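Local structure of molybdopterin adenylyltransferase (Pyrococcus furiosus, 4LHB) at residues V35-D40 / V66-V71; T107-K112 / L139-A144; F31-I36 / E58-G63; K117-G122 / A144-G149. The protein catalyses the adenylylation of molybdopterin with ATP, a step in the biosynthesis of the molybdenum cofactor, and assembles as a homohexamer. One frame throughout, in Å; residues are numbered along the deposited sequence.

Interaction 1. Residues V35-D40 / V66-V71; sequences VITVSD and VYYKIV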
loop_
_atom_site.group_PDB
_atom_site.type_symbol
_atom_site.label_atom_id
_atom_site.label_comp_id
_atom_site.label_asym_id
_atom_site.label_seq_id
_atom_site.Cartn_x
_atom_site.Cartn_y
_atom_site.Cartn_z
ATOM N N VAL C 35 -7.722 6.802 -27.443
ATOM C CA VAL C 35 -6.558 5.952 -27.604
ATOM C C VAL C 35 -5.324 6.811 -27.328
ATOM O O VAL C 35 -5.233 7.999 -27.762
ATOM C CB VAL C 35 -6.518 5.429 -29.033
ATOM C CG1 VAL C 35 -5.385 4.461 -29.268
ATOM C CG2 VAL C 35 -7.834 4.768 -29.359
ATOM N N ILE C 36 -4.377 6.240 -26.582
ATOM C CA ILE C 36 -3.101 6.915 -26.295
ATOM C C ILE C 36 -1.969 5.934 -26.561
ATOM O O ILE C 36 -1.891 4.882 -25.939
ATOM C CB ILE C 36 -3.054 7.422 -24.853
ATOM C CG1 ILE C 36 -4.169 8.450 -24.619
ATOM C CG2 ILE C 36 -1.697 8.035 -24.566
ATOM C CD1 ILE C 36 -4.610 8.695 -23.160
ATOM N N THR C 37 -1.096 6.233 -27.506
ATOM C CA THR C 37 0.046 5.337 -27.682
ATOM C C THR C 37 1.219 6.007 -26.957
ATOM O O THR C 37 1.449 7.192 -27.121
ATOM C CB THR C 37 0.333 4.987 -29.178
ATOM O OG1 THR C 37 1.275 5.896 -29.721
ATOM C CG2 THR C 37 -0.898 5.062 -30.002
ATOM N N VAL C 38 1.892 5.283 -26.081
ATOM C CA VAL C 38 3.012 5.874 -25.371
ATOM C C VAL C 38 4.357 5.299 -25.879
ATOM O O VAL C 38 4.633 4.079 -25.772
ATOM C CB VAL C 38 2.820 5.845 -23.820
ATOM C CG1 VAL C 38 1.347 5.598 -23.435
ATOM C CG2 VAL C 38 3.747 4.877 -23.137
ATOM N N SER C 39 5.165 6.201 -26.466
ATOM C CA SER C 39 6.397 5.837 -27.193
ATOM C C SER C 39 7.319 7.050 -27.371
ATOM O O SER C 39 6.966 8.019 -28.075
ATOM C CB SER C 39 6.070 5.286 -28.600
ATOM O OG SER C 39 7.224 4.701 -29.242
ATOM N N ASP C 40 8.503 6.988 -26.763
ATOM C CA ASP C 40 9.486 8.056 -26.945
ATOM C C ASP C 40 9.759 8.223 -28.444
ATOM O O ASP C 40 9.572 9.320 -28.988
ATOM C CB ASP C 40 10.759 7.787 -26.136
ATOM C CG ASP C 40 10.652 8.258 -24.684
ATOM O OD1 ASP C 40 11.435 7.797 -23.827
ATOM O OD2 ASP C 40 9.798 9.113 -24.378
ATOM N N VAL C 66 -13.246 9.451 -29.961
ATOM C CA VAL C 66 -13.240 10.897 -29.649
ATOM C C VAL C 66 -11.866 11.523 -29.368
ATOM O O VAL C 66 -11.782 12.717 -29.125
ATOM C CB VAL C 66 -14.164 11.214 -28.450
ATOM C CG1 VAL C 66 -15.583 10.787 -28.771
ATOM C CG2 VAL C 66 -13.661 10.545 -27.161
ATOM N N TYR C 67 -10.793 10.744 -29.388
ATOM C CA TYR C 67 -9.470 11.250 -28.960
ATOM C C TYR C 67 -8.359 10.312 -29.320
ATOM O O TYR C 67 -8.464 9.119 -29.094
ATOM C CB TYR C 67 -9.432 11.446 -27.444
ATOM C CG TYR C 67 -8.187 12.124 -26.923
ATOM C CD1 TYR C 67 -8.186 13.478 -26.671
ATOM C CD2 TYR C 67 -6.998 11.407 -26.673
ATOM C CE1 TYR C 67 -7.054 14.114 -26.185
ATOM C CE2 TYR C 67 -5.871 12.036 -26.211
ATOM C CZ TYR C 67 -5.908 13.397 -25.959
ATOM O OH TYR C 67 -4.806 14.076 -25.445
ATOM N N TYR C 68 -7.280 10.882 -29.838
ATOM C CA TYR C 68 -6.019 10.161 -30.117
ATOM C C TYR C 68 -4.776 11.081 -29.894
ATOM O O TYR C 68 -4.824 12.281 -30.193
ATOM C CB TYR C 68 -6.035 9.608 -31.515
ATOM C CG TYR C 68 -4.739 9.051 -31.986
ATOM C CD1 TYR C 68 -4.143 7.998 -31.347
ATOM C CD2 TYR C 68 -4.122 9.564 -33.121
ATOM C CE1 TYR C 68 -2.948 7.463 -31.803
ATOM C CE2 TYR C 68 -2.921 9.058 -33.582
ATOM C CZ TYR C 68 -2.333 8.009 -32.923
ATOM O OH TYR C 68 -1.164 7.498 -33.426
ATOM N N LYS C 69 -3.702 10.520 -29.316
ATOM C CA LYS C 69 -2.465 11.254 -29.105
ATOM C C LYS C 69 -1.307 10.313 -28.889
ATOM O O LYS C 69 -1.495 9.231 -28.304
ATOM C CB LYS C 69 -2.582 12.191 -27.932
ATOM C CG LYS C 69 -1.366 13.091 -27.781
ATOM C CD LYS C 69 -1.727 14.488 -27.290
ATOM C CE LYS C 69 -0.611 15.223 -26.517
ATOM N NZ LYS C 69 -1.242 16.196 -25.558
ATOM N N ILE C 70 -0.122 10.694 -29.408
ATOM C CA ILE C 70 1.106 9.898 -29.227
ATOM C C ILE C 70 1.838 10.703 -28.226
ATOM O O ILE C 70 1.985 11.900 -28.422
ATOM C CB ILE C 70 1.991 9.817 -30.476
ATOM C CG1 ILE C 70 1.132 9.490 -31.700
ATOM C CG2 ILE C 70 3.086 8.752 -30.327
ATOM C CD1 ILE C 70 1.720 8.394 -32.599
ATOM N N VAL C 71 2.251 10.090 -27.130
ATOM C CA VAL C 71 2.980 10.821 -26.070
ATOM C C VAL C 71 4.284 10.097 -25.723
ATOM O O VAL C 71 4.406 8.875 -25.819
ATOM C CB VAL C 71 2.113 11.003 -24.788
ATOM C CG1 VAL C 71 0.862 11.832 -25.072
ATOM C CG2 VAL C 71 1.759 9.664 -24.119
#
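T37 and I70 sit directly across from each other on two strands that run the same way, their axes 14° apart. OG1 of T37 lies 3.4 Å from CG2 of I70, and CD1 of I70 touches the same oxygen. The backbone bonds are sound at this end of the ladder. T37 N reaches K69 O at 3.1 Å; T37 O takes V71 N at 3.0 Å; S39 N closes the row on V71 O at 2.9 Å. Back at V35 the bond from K69 N to V35 O is weak, 3.3 Å long. The two strands are the halves of a beta-alpha-beta crossover, with helix 51-60 in the connection, in the mixed sheet of the MoaB/Mog fold. On the face carrying I36, V38 and V71 all three are buried: CG2 of V71, wedged between its own backbone N and carbonyl carbon, meets I36 CG2 at 3.8 Å, and helix 75-87 covers I36 and V71. On the other face V35 and T37 are buried too, but Y68 and I70 are partly exposed. CG2 of T37 comes in the ring plane to the edge of Y68, 3.6 Å from CE1, while the Y68 hydroxyl bonds to D49. An alanine in place of I70 would take away both methyls that lie against T37 OG1 and is likely to open a gap beside D49, to which T37 OG1 makes a weak bond. Strand 64-71 is the outermost on this side within the chain, and the K69 side chain leads away from its neighbour strand, with a long, weak ion pair to E84.

Interaction 2. Residues T107-K112 / L139-A144; sequences TIESIK and LTRATA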
loop_
_atom_site.group_PDB
_atom_site.type_symbol
_atom_site.label_atom_id
_atom_site.label_comp_id
_atom_site.label_asym_id
_atom_site.label_seq_id
_atom_site.Cartn_x
_atom_site.Cartn_y
_atom_site.Cartn_z
ATOM N N THR C 107 3.708 3.527 -17.592
ATOM C CA THR C 107 2.270 3.575 -17.913
ATOM C C THR C 107 1.406 2.994 -16.823
ATOM O O THR C 107 0.519 3.699 -16.329
ATOM C CB THR C 107 1.911 2.891 -19.265
ATOM O OG1 THR C 107 2.669 3.476 -20.330
ATOM C CG2 THR C 107 0.427 3.085 -19.577
ATOM N N ILE C 108 1.653 1.739 -16.443
ATOM C CA ILE C 108 0.913 1.112 -15.362
ATOM C C ILE C 108 1.107 1.855 -13.996
ATOM O O ILE C 108 0.148 2.155 -13.272
ATOM C CB ILE C 108 1.252 -0.407 -15.266
ATOM C CG1 ILE C 108 0.814 -1.072 -16.587
ATOM C CG2 ILE C 108 0.567 -1.084 -14.052
ATOM C CD1 ILE C 108 0.976 -2.575 -16.625
ATOM N N GLU C 109 2.349 2.171 -13.673
ATOM C CA GLU C 109 2.649 2.923 -12.440
ATOM C C GLU C 109 1.929 4.293 -12.433
ATOM O O GLU C 109 1.471 4.739 -11.401
ATOM C CB GLU C 109 4.162 3.104 -12.280
ATOM C CG GLU C 109 4.910 1.802 -12.067
ATOM C CD GLU C 109 5.240 1.028 -13.353
ATOM O OE1 GLU C 109 4.961 1.492 -14.526
ATOM O OE2 GLU C 109 5.789 -0.079 -13.163
ATOM N N SER C 110 1.768 4.936 -13.586
ATOM C CA SER C 110 1.114 6.241 -13.563
ATOM C C SER C 110 -0.426 6.139 -13.373
ATOM O O SER C 110 -1.029 6.905 -12.615
ATOM C CB SER C 110 1.494 7.044 -14.813
ATOM O OG SER C 110 2.882 6.895 -15.088
ATOM N N ILE C 111 -1.025 5.146 -14.027
ATOM C CA ILE C 111 -2.482 4.994 -14.115
ATOM C C ILE C 111 -3.064 4.166 -12.959
ATOM O O ILE C 111 -3.967 4.600 -12.270
ATOM C CB ILE C 111 -2.861 4.366 -15.496
ATOM C CG1 ILE C 111 -2.551 5.371 -16.595
ATOM C CG2 ILE C 111 -4.329 3.985 -15.573
ATOM C CD1 ILE C 111 -2.574 4.748 -17.985
ATOM N N LYS C 112 -2.539 2.975 -12.742
ATOM C CA LYS C 112 -3.125 2.033 -11.781
ATOM C C LYS C 112 -3.521 2.632 -10.434
ATOM O O LYS C 112 -4.562 2.293 -9.916
ATOM C CB LYS C 112 -2.163 0.876 -11.572
ATOM C CG LYS C 112 -2.647 -0.200 -10.638
ATOM C CD LYS C 112 -1.829 -1.490 -10.866
ATOM C CE LYS C 112 -2.048 -2.522 -9.763
ATOM N NZ LYS C 112 -1.458 -3.839 -10.096
ATOM N N LEU C 139 6.929 -11.653 -18.791
ATOM C CA LEU C 139 7.145 -10.236 -19.037
ATOM C C LEU C 139 5.891 -9.477 -19.418
ATOM O O LEU C 139 5.914 -8.256 -19.428
ATOM C CB LEU C 139 8.177 -10.026 -20.156
ATOM C CG LEU C 139 9.590 -10.358 -19.711
ATOM C CD1 LEU C 139 10.545 -10.311 -20.862
ATOM C CD2 LEU C 139 10.002 -9.391 -18.627
ATOM N N THR C 140 4.817 -10.166 -19.790
ATOM C CA THR C 140 3.634 -9.455 -20.258
ATOM C C THR C 140 2.954 -8.750 -19.087
ATOM O O THR C 140 2.606 -9.375 -18.043
ATOM C CB THR C 140 2.560 -10.341 -20.910
ATOM O OG1 THR C 140 3.134 -11.207 -21.879
ATOM C CG2 THR C 140 1.554 -9.461 -21.590
ATOM N N ARG C 141 2.778 -7.447 -19.260
ATOM C CA ARG C 141 2.034 -6.687 -18.277
ATOM C C ARG C 141 0.957 -5.873 -18.986
ATOM O O ARG C 141 1.153 -5.342 -20.075
ATOM C CB ARG C 141 2.989 -5.874 -17.390
ATOM C CG ARG C 141 4.200 -6.702 -16.906
ATOM C CD ARG C 141 5.009 -6.086 -15.752
ATOM N NE ARG C 141 4.976 -4.645 -15.892
ATOM C CZ ARG C 141 5.166 -3.779 -14.912
ATOM N NH1 ARG C 141 5.469 -4.196 -13.682
ATOM N NH2 ARG C 141 5.077 -2.478 -15.183
ATOM N N ALA C 142 -0.219 -5.870 -18.402
ATOM C CA ALA C 142 -1.362 -5.193 -18.992
ATOM C C ALA C 142 -2.326 -5.142 -17.882
ATOM O O ALA C 142 -2.313 -6.004 -17.017
ATOM C CB ALA C 142 -1.964 -6.001 -20.114
ATOM N N THR C 143 -3.170 -4.134 -17.891
ATOM C CA THR C 143 -4.065 -3.935 -16.763
ATOM C C THR C 143 -5.294 -3.233 -17.246
ATOM O O THR C 143 -5.286 -2.643 -18.327
ATOM C CB THR C 143 -3.380 -3.081 -15.668
ATOM O OG1 THR C 143 -4.176 -3.126 -14.475
ATOM C CG2 THR C 143 -3.198 -1.611 -16.121
ATOM N N ALA C 144 -6.334 -3.259 -16.427
ATOM C CA ALA C 144 -7.553 -2.497 -16.710
ATOM C C ALA C 144 -8.237 -2.173 -15.395
ATOM O O ALA C 144 -8.141 -2.940 -14.437
ATOM C CB ALA C 144 -8.462 -3.294 -17.649
HETATM O O HOH W 1 4.365 0.246 -16.844
#
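A water between I108, E109 and R141 is gripped from three sides: it donates to E109 OE1 at 2.7 Å, accepts from I108 N at 3.1 Å, and takes a weak bond from R141 NH2. This is where the short helix 107-111 of the alpha/beta MoaB/Mog fold packs on the loop that leads into strand 143-148. The water binds a backbone N in the first turn of that helix. E109 bends at its second torsion (chi2 83°), which folds the carboxylate back toward R141. There OE2 forms a salt bridge with R141 NH2, the N-H pointing almost straight at it (168°) and the two planes 27° apart, although the place of OE2 is less certain. The guanidinium is held at other points too: NE bonds to the carbonyl of T99 and NH1 to the carbonyl of E118 of a neighbouring subunit, so R141 ties this loop to the hexamer interface. Below the polar layer I108 carries the apolar contact. Its CD1 touches both CB of R141 and the backbone N of A142, each pair at 3.9 Å. One carbon nearer the helix, I108 CG1 meets the methyl CG2 of T143 at 4.1 Å.

Interaction 3. Residues F31-I36 / E58-G63; sequences FKFGVI and ELSKLG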
loop_
_atom_site.group_PDB
_atom_site.type_symbol
_atom_site.label_atom_id
_atom_site.label_comp_id
_atom_site.label_asym_id
_atom_site.label_seq_id
_atom_site.Cartn_x
_atom_site.Cartn_y
_atom_site.Cartn_z
ATOM N N PHE C 31 -20.722 3.649 -26.554
ATOM C CA PHE C 31 -19.760 4.443 -25.761
ATOM C C PHE C 31 -18.819 5.317 -26.597
ATOM O O PHE C 31 -18.657 5.151 -27.818
ATOM C CB PHE C 31 -18.896 3.496 -24.930
ATOM C CG PHE C 31 -18.097 2.569 -25.766
ATOM C CD1 PHE C 31 -16.805 2.906 -26.159
ATOM C CD2 PHE C 31 -18.637 1.401 -26.199
ATOM C CE1 PHE C 31 -16.050 2.050 -26.952
ATOM C CE2 PHE C 31 -17.894 0.541 -27.008
ATOM C CZ PHE C 31 -16.594 0.859 -27.392
ATOM N N LYS C 32 -18.152 6.218 -25.903
ATOM C CA LYS C 32 -17.104 7.005 -26.523
ATOM C C LYS C 32 -15.748 6.449 -26.095
ATOM O O LYS C 32 -15.607 5.941 -24.988
ATOM C CB LYS C 32 -17.285 8.466 -26.158
ATOM C CG LYS C 32 -18.436 9.108 -26.902
ATOM C CD LYS C 32 -19.192 10.092 -26.039
ATOM C CE LYS C 32 -20.093 10.994 -26.895
ATOM N NZ LYS C 32 -20.528 12.249 -26.206
ATOM N N PHE C 33 -14.759 6.495 -26.985
ATOM C CA PHE C 33 -13.405 6.089 -26.615
ATOM C C PHE C 33 -12.221 6.927 -27.104
ATOM O O PHE C 33 -12.302 7.663 -28.106
ATOM C CB PHE C 33 -13.165 4.652 -26.982
ATOM C CG PHE C 33 -12.879 4.440 -28.409
ATOM C CD1 PHE C 33 -11.576 4.218 -28.845
ATOM C CD2 PHE C 33 -13.910 4.426 -29.340
ATOM C CE1 PHE C 33 -11.303 3.979 -30.188
ATOM C CE2 PHE C 33 -13.641 4.197 -30.686
ATOM C CZ PHE C 33 -12.334 3.966 -31.113
ATOM N N GLY C 34 -11.130 6.799 -26.337
ATOM C CA GLY C 34 -9.867 7.465 -26.600
ATOM C C GLY C 34 -8.770 6.435 -26.722
ATOM O O GLY C 34 -8.874 5.328 -26.194
ATOM N N VAL C 35 -7.722 6.802 -27.443
ATOM C CA VAL C 35 -6.558 5.952 -27.604
ATOM C C VAL C 35 -5.324 6.811 -27.328
ATOM O O VAL C 35 -5.233 7.999 -27.762
ATOM C CB VAL C 35 -6.518 5.429 -29.033
ATOM C CG1 VAL C 35 -5.385 4.461 -29.268
ATOM C CG2 VAL C 35 -7.834 4.768 -29.359
ATOM N N ILE C 36 -4.377 6.240 -26.582
ATOM C CA ILE C 36 -3.101 6.915 -26.295
ATOM C C ILE C 36 -1.969 5.934 -26.561
ATOM O O ILE C 36 -1.891 4.882 -25.939
ATOM C CB ILE C 36 -3.054 7.422 -24.853
ATOM C CG1 ILE C 36 -4.169 8.450 -24.619
ATOM C CG2 ILE C 36 -1.697 8.035 -24.566
ATOM C CD1 ILE C 36 -4.610 8.695 -23.160
ATOM N N GLU C 58 -10.466 -0.980 -34.918
ATOM C CA GLU C 58 -11.251 -2.041 -34.319
ATOM C C GLU C 58 -12.349 -1.560 -33.411
ATOM O O GLU C 58 -13.467 -2.102 -33.419
ATOM C CB GLU C 58 -10.361 -2.970 -33.554
ATOM C CG GLU C 58 -9.481 -3.789 -34.478
ATOM C CD GLU C 58 -10.219 -4.925 -35.180
ATOM O OE1 GLU C 58 -11.376 -5.255 -34.822
ATOM O OE2 GLU C 58 -9.608 -5.509 -36.083
ATOM N N LEU C 59 -12.048 -0.537 -32.633
ATOM C CA LEU C 59 -12.987 -0.097 -31.627
ATOM C C LEU C 59 -13.970 0.820 -32.245
ATOM O O LEU C 59 -15.067 0.976 -31.713
ATOM C CB LEU C 59 -12.286 0.596 -30.437
ATOM C CG LEU C 59 -12.272 -0.266 -29.189
ATOM C CD1 LEU C 59 -11.923 -1.692 -29.590
ATOM C CD2 LEU C 59 -11.309 0.294 -28.163
ATOM N N SER C 60 -13.576 1.467 -33.337
ATOM C CA SER C 60 -14.510 2.326 -34.077
ATOM C C SER C 60 -15.724 1.523 -34.600
ATOM O O SER C 60 -16.762 2.097 -34.882
ATOM C CB SER C 60 -13.821 3.005 -35.268
ATOM O OG SER C 60 -13.258 4.249 -34.929
ATOM N N LYS C 61 -15.576 0.211 -34.745
ATOM C CA LYS C 61 -16.689 -0.674 -35.084
ATOM C C LYS C 61 -17.747 -0.789 -34.020
ATOM O O LYS C 61 -18.875 -1.150 -34.354
ATOM C CB LYS C 61 -16.193 -2.078 -35.399
ATOM C CG LYS C 61 -15.210 -2.126 -36.574
ATOM C CD LYS C 61 -14.460 -3.462 -36.619
ATOM C CE LYS C 61 -13.502 -3.526 -37.810
ATOM N NZ LYS C 61 -12.804 -4.849 -37.750
ATOM N N LEU C 62 -17.394 -0.473 -32.763
ATOM C CA LEU C 62 -18.272 -0.591 -31.568
ATOM C C LEU C 62 -18.627 0.783 -30.859
ATOM O O LEU C 62 -19.764 0.998 -30.400
ATOM C CB LEU C 62 -17.605 -1.570 -30.595
ATOM C CG LEU C 62 -17.934 -3.072 -30.398
ATOM C CD1 LEU C 62 -18.619 -3.706 -31.584
ATOM C CD2 LEU C 62 -16.730 -3.913 -29.956
ATOM N N GLY C 63 -17.691 1.729 -30.774
ATOM C CA GLY C 63 -17.974 3.035 -30.114
ATOM C C GLY C 63 -17.483 4.219 -30.921
ATOM O O GLY C 63 -16.827 4.037 -31.888
#
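The first half of a beta-alpha-beta unit supplies this contact: the C-terminal end of helix 51-60 and the turn after it fold back over the start of strand 32-38. Two phenylalanines, F31 and F33, at the start of this stretch of chain do the gripping. CB of L59 sits over one face of the F33 ring, 3.7 Å from its centroid, in a CH-pi contact offset toward the rim; its closest atom on the ring is CZ, at 3.4 Å. At the edge of the same ring, near its plane, G63 O lies 3.4 Å from CE2. F31 takes the glycine itself, with G63 CA 3.8 Å from the centroid and only 14° off the ring normal. Its CG is placed between backbone N and carbonyl carbon (chi1 62°), which swings the ring over to the turn. A beta carbon at G63 would run into F31 CE1, so the ring can lie this close because the residue has none. L59 O holds the turn by accepting from both L62 N and G63 N, each at 2.9 Å. Helix 163-184 meets the contact through V177 and L181 on F31 and L170 on L59, strand 92-96 through V92 on both phenylalanines, and the next strand, 64-71, pairs with F31 and F33 through the backbone.

Interaction 4. Residues K117-G122 / A144-G149; sequences KELSFG and AGIIRG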
loop_
_atom_site.group_PDB
_atom_site.type_symbol
_atom_site.label_atom_id
_atom_site.label_comp_id
_atom_site.label_asym_id
_atom_site.label_seq_id
_atom_site.Cartn_x
_atom_site.Cartn_y
_atom_site.Cartn_z
ATOM N N LYS C 117 -11.619 0.446 -8.924
ATOM C CA LYS C 117 -11.795 -1.008 -8.935
ATOM C C LYS C 117 -10.854 -1.557 -9.986
ATOM O O LYS C 117 -10.737 -0.969 -11.052
ATOM C CB LYS C 117 -13.260 -1.386 -9.278
ATOM C CG LYS C 117 -13.907 -2.354 -8.263
ATOM C CD LYS C 117 -14.988 -1.682 -7.438
ATOM C CE LYS C 117 -15.186 -2.230 -6.040
ATOM N NZ LYS C 117 -15.661 -3.614 -5.825
ATOM N N GLU C 118 -10.123 -2.621 -9.687
ATOM C CA GLU C 118 -9.220 -3.188 -10.673
ATOM C C GLU C 118 -9.810 -4.465 -11.294
ATOM O O GLU C 118 -10.465 -5.198 -10.623
ATOM C CB GLU C 118 -7.843 -3.498 -10.071
ATOM C CG GLU C 118 -6.725 -3.408 -11.130
ATOM C CD GLU C 118 -5.499 -4.293 -10.869
ATOM O OE1 GLU C 118 -5.441 -4.961 -9.790
ATOM O OE2 GLU C 118 -4.595 -4.320 -11.777
ATOM N N LEU C 119 -9.569 -4.713 -12.580
ATOM C CA LEU C 119 -10.175 -5.857 -13.259
ATOM C C LEU C 119 -9.139 -6.941 -13.296
ATOM O O LEU C 119 -7.991 -6.668 -13.032
ATOM C CB LEU C 119 -10.680 -5.484 -14.657
ATOM C CG LEU C 119 -11.746 -4.368 -14.696
ATOM C CD1 LEU C 119 -12.243 -3.930 -16.093
ATOM C CD2 LEU C 119 -12.915 -4.719 -13.808
ATOM N N SER C 120 -9.544 -8.172 -13.600
ATOM C CA SER C 120 -8.607 -9.308 -13.803
ATOM C C SER C 120 -8.165 -9.390 -15.277
ATOM O O SER C 120 -7.895 -10.473 -15.812
ATOM C CB SER C 120 -9.283 -10.620 -13.454
ATOM O OG SER C 120 -10.160 -10.468 -12.353
ATOM N N PHE C 121 -8.110 -8.247 -15.941
ATOM C CA PHE C 121 -7.776 -8.203 -17.343
ATOM C C PHE C 121 -6.400 -8.751 -17.688
ATOM O O PHE C 121 -6.221 -9.358 -18.738
ATOM C CB PHE C 121 -7.919 -6.782 -17.835
ATOM C CG PHE C 121 -7.583 -6.622 -19.258
ATOM C CD1 PHE C 121 -8.582 -6.633 -20.210
ATOM C CD2 PHE C 121 -6.267 -6.468 -19.646
ATOM C CE1 PHE C 121 -8.273 -6.506 -21.561
ATOM C CE2 PHE C 121 -5.940 -6.330 -20.987
ATOM C CZ PHE C 121 -6.948 -6.354 -21.957
ATOM N N GLY C 122 -5.422 -8.551 -16.810
ATOM C CA GLY C 122 -4.054 -8.952 -17.126
ATOM C C GLY C 122 -3.952 -10.433 -17.158
ATOM O O GLY C 122 -3.243 -11.002 -17.990
ATOM N N ALA C 144 -6.334 -3.259 -16.427
ATOM C CA ALA C 144 -7.553 -2.497 -16.710
ATOM C C ALA C 144 -8.237 -2.173 -15.395
ATOM O O ALA C 144 -8.141 -2.940 -14.437
ATOM C CB ALA C 144 -8.462 -3.294 -17.649
ATOM N N GLY C 145 -8.919 -1.048 -15.317
ATOM C CA GLY C 145 -9.619 -0.723 -14.114
ATOM C C GLY C 145 -10.594 0.383 -14.372
ATOM O O GLY C 145 -10.605 0.938 -15.486
ATOM N N ILE C 146 -11.326 0.758 -13.317
ATOM C CA ILE C 146 -12.359 1.767 -13.364
ATOM C C ILE C 146 -11.977 2.954 -12.530
ATOM O O ILE C 146 -11.682 2.811 -11.348
ATOM C CB ILE C 146 -13.679 1.219 -12.764
ATOM C CG1 ILE C 146 -14.161 0.061 -13.626
ATOM C CG2 ILE C 146 -14.767 2.272 -12.762
ATOM C CD1 ILE C 146 -13.445 -1.207 -13.263
ATOM N N ILE C 147 -12.043 4.137 -13.124
ATOM C CA ILE C 147 -11.980 5.368 -12.386
ATOM C C ILE C 147 -13.425 5.879 -12.273
ATOM O O ILE C 147 -14.094 6.000 -13.268
ATOM C CB ILE C 147 -11.139 6.422 -13.168
ATOM C CG1 ILE C 147 -9.759 5.879 -13.572
ATOM C CG2 ILE C 147 -11.015 7.741 -12.397
ATOM C CD1 ILE C 147 -8.891 6.821 -14.415
ATOM N N ARG C 148 -13.875 6.231 -11.080
ATOM C CA ARG C 148 -15.180 6.789 -10.862
ATOM C C ARG C 148 -15.231 8.239 -10.382
ATOM O O ARG C 148 -14.483 8.613 -9.478
ATOM C CB ARG C 148 -15.813 6.067 -9.709
ATOM C CG ARG C 148 -16.090 4.620 -9.917
ATOM C CD ARG C 148 -16.402 4.092 -8.550
ATOM N NE ARG C 148 -16.779 2.704 -8.623
ATOM C CZ ARG C 148 -16.763 1.901 -7.582
ATOM N NH1 ARG C 148 -16.362 2.376 -6.417
ATOM N NH2 ARG C 148 -17.151 0.630 -7.701
ATOM N N GLY C 149 -16.199 8.996 -10.907
ATOM C CA GLY C 149 -16.625 10.246 -10.314
ATOM C C GLY C 149 -17.767 9.985 -9.354
ATOM O O GLY C 149 -17.928 8.872 -8.946
#
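L119 and I146 form the apolar centre, their side chains crossing at about a right angle with L119 CD2 3.6 Å from I146 CD1. They sit at a short antiparallel pairing of strand 117-118 with strand 143-148, K117 opposite I146 and E118 opposite G145, that makes one margin of the MoaB/Mog sheet. The chi2 of I146 (82°) bends CD1 over to the leucine. Beside it A144 packs its CB against CB of F121 at 3.5 Å, at the start of helix 121-133, and L119 CD1 reaches that same methyl. Cutting L119 back to an alanine would probably leave a gap between I146 CD1, A144 CB, I180 of the same chain and I101 of a neighbouring subunit. Backbone bonds run alongside this centre: I146 N bonds to K117 O at 2.9 Å, L119 N to A144 O at 2.9 Å, and K117 N only weakly to I146 O. Furthest out, K117 NZ bonds to the carbonyls of G100 and D105 of that neighbouring subunit and salt-bridges its E109, whose OE2 is less surely placed. R148, extended from CG to NE, crosses K117 obliquely, its NH2 3.2 Å from K117 CD and 4.9 Å from K117 NZ.

Overall arrangement
From the N terminus, strand 32-38 opens two contacts at once. Interaction 3 closes first, when the end of helix 51-60 returns to the strand's start; interaction 1 follows as strand 64-71 pairs with its later part, so the two share V35 and I36. Both are complete before the rest begins. Interactions 2 and 4 cross: 107-112 and 117-122 come first, then 139-144 and 144-149 answer in the same order, meeting at A144. Interactions 1 and 3 tie the crossover at one edge of the sheet; interaction 4 pairs the antiparallel strands of the other, and interaction 2 packs helix 107-111 on the approach to strand 143-148. Interactions 1 and 2 touch through V38 and T107.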